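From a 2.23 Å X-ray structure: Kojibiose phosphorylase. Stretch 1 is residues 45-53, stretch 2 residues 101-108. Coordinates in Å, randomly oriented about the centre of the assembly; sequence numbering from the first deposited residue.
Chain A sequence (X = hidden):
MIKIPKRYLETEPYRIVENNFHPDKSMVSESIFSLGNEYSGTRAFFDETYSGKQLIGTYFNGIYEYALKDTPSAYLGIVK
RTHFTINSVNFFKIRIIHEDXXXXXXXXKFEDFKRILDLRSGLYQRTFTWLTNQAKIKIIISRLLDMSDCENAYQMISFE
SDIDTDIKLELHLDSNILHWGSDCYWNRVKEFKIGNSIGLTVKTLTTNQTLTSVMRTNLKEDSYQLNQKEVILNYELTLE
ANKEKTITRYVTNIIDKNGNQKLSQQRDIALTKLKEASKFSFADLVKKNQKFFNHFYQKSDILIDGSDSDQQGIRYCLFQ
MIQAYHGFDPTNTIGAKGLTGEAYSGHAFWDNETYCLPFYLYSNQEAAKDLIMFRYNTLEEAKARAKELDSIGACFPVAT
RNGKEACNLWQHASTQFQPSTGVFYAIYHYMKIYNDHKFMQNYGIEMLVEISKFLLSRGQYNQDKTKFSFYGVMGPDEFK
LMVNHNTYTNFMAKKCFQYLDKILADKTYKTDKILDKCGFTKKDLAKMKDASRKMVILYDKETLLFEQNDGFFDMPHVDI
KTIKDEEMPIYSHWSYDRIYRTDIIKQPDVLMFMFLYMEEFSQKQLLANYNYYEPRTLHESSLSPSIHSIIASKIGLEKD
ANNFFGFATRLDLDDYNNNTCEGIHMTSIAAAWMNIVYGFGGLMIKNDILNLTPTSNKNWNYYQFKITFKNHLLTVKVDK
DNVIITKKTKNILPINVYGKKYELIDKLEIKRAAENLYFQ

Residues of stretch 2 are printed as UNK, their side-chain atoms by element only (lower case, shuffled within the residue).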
# COMPACT_ATOMS: atom_id res chain seq x y z
N PHE A 45 -5.40 29.09 -20.07
CA PHE A 45 -6.84 28.85 -20.21
C PHE A 45 -7.41 30.11 -20.86
O PHE A 45 -6.90 31.19 -20.59
CB PHE A 45 -7.49 28.49 -18.87
CG PHE A 45 -7.40 29.58 -17.84
CD1 PHE A 45 -8.33 30.61 -17.81
CD2 PHE A 45 -6.37 29.59 -16.91
CE1 PHE A 45 -8.24 31.62 -16.87
CE2 PHE A 45 -6.27 30.61 -15.98
CZ PHE A 45 -7.21 31.62 -15.95
N PHE A 46 -8.39 29.92 -21.74
CA PHE A 46 -9.21 30.99 -22.35
C PHE A 46 -9.81 31.87 -21.27
O PHE A 46 -10.30 31.36 -20.25
CB PHE A 46 -10.30 30.38 -23.24
CG PHE A 46 -9.79 29.74 -24.51
CD1 PHE A 46 -8.44 29.76 -24.83
CD2 PHE A 46 -10.67 29.17 -25.40
CE1 PHE A 46 -7.98 29.21 -26.02
CE2 PHE A 46 -10.21 28.60 -26.58
CZ PHE A 46 -8.87 28.64 -26.90
N ASP A 47 -9.78 33.18 -21.50
CA ASP A 47 -10.32 34.21 -20.58
C ASP A 47 -11.84 34.06 -20.57
O ASP A 47 -12.39 33.86 -19.49
CB ASP A 47 -9.89 35.60 -21.04
CG ASP A 47 -8.42 35.61 -21.41
OD1 ASP A 47 -7.62 35.98 -20.54
OD2 ASP A 47 -8.09 35.22 -22.56
N GLU A 48 -12.46 34.10 -21.74
CA GLU A 48 -13.94 34.01 -21.92
C GLU A 48 -14.40 32.61 -21.52
O GLU A 48 -13.54 31.73 -21.39
CB GLU A 48 -14.34 34.33 -23.37
CG GLU A 48 -13.96 33.26 -24.39
CD GLU A 48 -12.51 33.25 -24.87
OE1 GLU A 48 -11.73 34.06 -24.36
OE2 GLU A 48 -12.17 32.43 -25.73
N THR A 49 -15.71 32.42 -21.37
CA THR A 49 -16.34 31.08 -21.19
C THR A 49 -15.82 30.10 -22.26
O THR A 49 -15.80 30.45 -23.45
CB THR A 49 -17.87 31.21 -21.22
OG1 THR A 49 -18.23 31.97 -20.07
CG2 THR A 49 -18.59 29.88 -21.22
N TYR A 50 -15.37 28.92 -21.86
CA TYR A 50 -15.04 27.81 -22.79
C TYR A 50 -15.64 26.53 -22.23
O TYR A 50 -15.34 26.18 -21.06
CB TYR A 50 -13.54 27.68 -23.05
CG TYR A 50 -13.15 26.59 -24.03
CD1 TYR A 50 -13.30 26.75 -25.39
CD2 TYR A 50 -12.59 25.40 -23.59
CE1 TYR A 50 -12.91 25.77 -26.29
CE2 TYR A 50 -12.21 24.41 -24.47
CZ TYR A 50 -12.37 24.59 -25.83
OH TYR A 50 -11.97 23.60 -26.69
N SER A 51 -16.48 25.88 -23.02
CA SER A 51 -17.33 24.74 -22.61
C SER A 51 -16.73 23.44 -23.18
O SER A 51 -17.37 22.40 -23.07
CB SER A 51 -18.76 24.95 -23.03
OG SER A 51 -18.87 24.91 -24.44
N GLY A 52 -15.53 23.51 -23.78
CA GLY A 52 -14.74 22.33 -24.16
C GLY A 52 -13.96 21.84 -22.96
O GLY A 52 -14.11 22.45 -21.88
N LYS A 53 -13.15 20.79 -23.11
CA LYS A 53 -12.28 20.28 -22.02
C LYS A 53 -11.20 21.35 -21.74
O LYS A 53 -10.54 21.83 -22.66
CB LYS A 53 -11.74 18.87 -22.33
CG LYS A 53 -10.40 18.79 -23.04
CD LYS A 53 -10.20 17.55 -23.93
CE LYS A 53 -9.21 17.78 -25.06
NZ LYS A 53 -9.66 18.87 -25.96
N UNK A 101 -25.94 36.19 -27.78
CA UNK A 101 -24.95 35.11 -28.09
C UNK A 101 -23.69 35.34 -27.25
O UNK A 101 -23.10 36.44 -27.35
o UNK A 101 -22.12 33.31 -31.66
c UNK A 101 -23.54 34.06 -29.92
c UNK A 101 -24.61 35.08 -29.58
o UNK A 101 -23.65 34.82 -32.19
c UNK A 101 -23.07 34.07 -31.37
N UNK A 102 -23.33 34.37 -26.41
CA UNK A 102 -22.12 34.45 -25.54
C UNK A 102 -20.91 33.93 -26.33
O UNK A 102 -21.02 32.86 -26.96
c UNK A 102 -22.24 33.68 -24.23
c UNK A 102 -21.05 33.35 -21.92
o UNK A 102 -22.03 32.64 -21.58
o UNK A 102 -20.05 33.57 -21.19
c UNK A 102 -21.08 34.02 -23.29
N UNK A 103 -19.80 34.66 -26.29
CA UNK A 103 -18.52 34.18 -26.86
C UNK A 103 -18.07 32.91 -26.12
O UNK A 103 -17.86 32.95 -24.89
c UNK A 103 -15.13 36.08 -27.17
c UNK A 103 -16.20 34.64 -28.88
c UNK A 103 -16.10 34.94 -27.39
c UNK A 103 -17.46 35.28 -26.79
N UNK A 104 -17.96 31.81 -26.86
CA UNK A 104 -17.44 30.50 -26.40
C UNK A 104 -16.94 29.75 -27.64
O UNK A 104 -17.81 29.41 -28.49
c UNK A 104 -18.53 29.70 -25.68
c UNK A 104 -18.08 28.31 -25.25
o UNK A 104 -16.89 28.01 -25.46
o UNK A 104 -18.92 27.55 -24.72
N UNK A 105 -15.63 29.54 -27.77
CA UNK A 105 -15.03 29.05 -29.05
C UNK A 105 -15.37 27.57 -29.27
O UNK A 105 -15.18 27.11 -30.38
c UNK A 105 -13.07 30.74 -29.11
c UNK A 105 -13.52 29.27 -29.06
c UNK A 105 -11.56 30.81 -29.34
c UNK A 105 -13.81 31.52 -30.18
N UNK A 106 -15.88 26.85 -28.26
CA UNK A 106 -16.39 25.46 -28.40
C UNK A 106 -17.77 25.46 -29.09
O UNK A 106 -18.14 24.41 -29.61
c UNK A 106 -16.76 23.26 -27.16
n UNK A 106 -17.84 22.82 -26.54
c UNK A 106 -16.46 24.74 -27.05
o UNK A 106 -16.02 22.52 -27.81
N UNK A 107 -18.48 26.59 -29.13
CA UNK A 107 -19.85 26.70 -29.72
C UNK A 107 -19.88 27.65 -30.93
O UNK A 107 -20.48 27.28 -31.92
c UNK A 107 -22.16 26.48 -26.55
c UNK A 107 -21.17 26.05 -27.62
n UNK A 107 -23.32 25.81 -24.44
c UNK A 107 -20.85 27.14 -28.64
c UNK A 107 -22.29 25.44 -25.45
N UNK A 108 -19.27 28.82 -30.86
CA UNK A 108 -19.54 29.92 -31.84
C UNK A 108 -18.75 29.69 -33.14
O UNK A 108 -17.92 28.78 -33.17
c UNK A 108 -19.26 31.30 -31.22
c UNK A 108 -17.77 31.52 -30.95
c UNK A 108 -20.09 31.53 -29.96
O HOH W 1 -13.90 30.25 -25.80
O HOH W 2 -17.69 34.63 -22.68
O HOH W 3 -13.71 23.36 -28.79

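Position 101 carries three carbons beyond CA, the third bearing two oxygens: a carboxylate on a two-methylene stem. Its side chain is out of reach of stretch 1, so composition alone names it Glu 101. Position 102 has the same count and ending, but its CA-to-CB bond points toward stretch 1, and a carboxylate oxygen lies 2.7 Å from Thr 49 OG1. This is Glu 102, extended with chi1 and chi2 both t; Thr 49 OG1 donates to Glu 102 OE2.

Position 103 shows four carbons, forked at the second, with no heteroatom; the forked carbon lies 4.0 Å from Glu 48 CG. This is Leu 103, packing against the aliphatic part of that side chain. A water joins this corner, accepting from Thr 49 N and donating to Glu 102 OE2 and Leu 103 O.

At position 104 there are two carbons, the second with two oxygens, and both oxygens come close to Ser 51. A short carboxylate makes it Asp 104. Ser 51 N donates to Asp 104 OD1 at 3.3 Å, while Ser 51 OG donates to Asp 104 OD2 at 2.7 Å, so one carboxylate reads backbone and side chain of a single serine.

Position 105 again has four carbons forked at the second, and one end carbon sits 3.8 Å from Phe 46 CE2. It is Leu 105, an apolar partner for that ring. Position 106 has two carbons, the second with one oxygen and one nitrogen, an amide, and the nitrogen lies 3.1 Å from Ser 51 OG; this is Asn 106. Its ND2 donates to Ser 51 OG, making that hydroxyl both donor and acceptor. Asn 106 N donates to Asp 104 OD1 at 3.2 Å, bracing the carboxylate from within its own loop.

Position 107 has four carbons in a row ending in nitrogen, the last carbon 3.6 Å from Ser 51 OG: Lys 107. Position 108 has one carbon carrying two more, the beta-branched Val 108, beyond contact range of stretch 1.

The contact works without a backbone-to-backbone hydrogen bond between the stretches. Side chains of stretch 2 do that work: Glu 102 holds Thr 49, while Asp 104 and Asn 106 hold Ser 51. Water fills gaps, one donating to Glu 48 OE2 and Thr 49 O while accepting from Leu 105 N, another linking Tyr 50 OH to Asn 106 OD1. The rule for a designer is a short acid at a turn, braced by the backbone N two residues on, flanked in sequence by leucines that pack on Glu 48 and Phe 46.

Stretch 2, residues 101-108: EELDLNKV
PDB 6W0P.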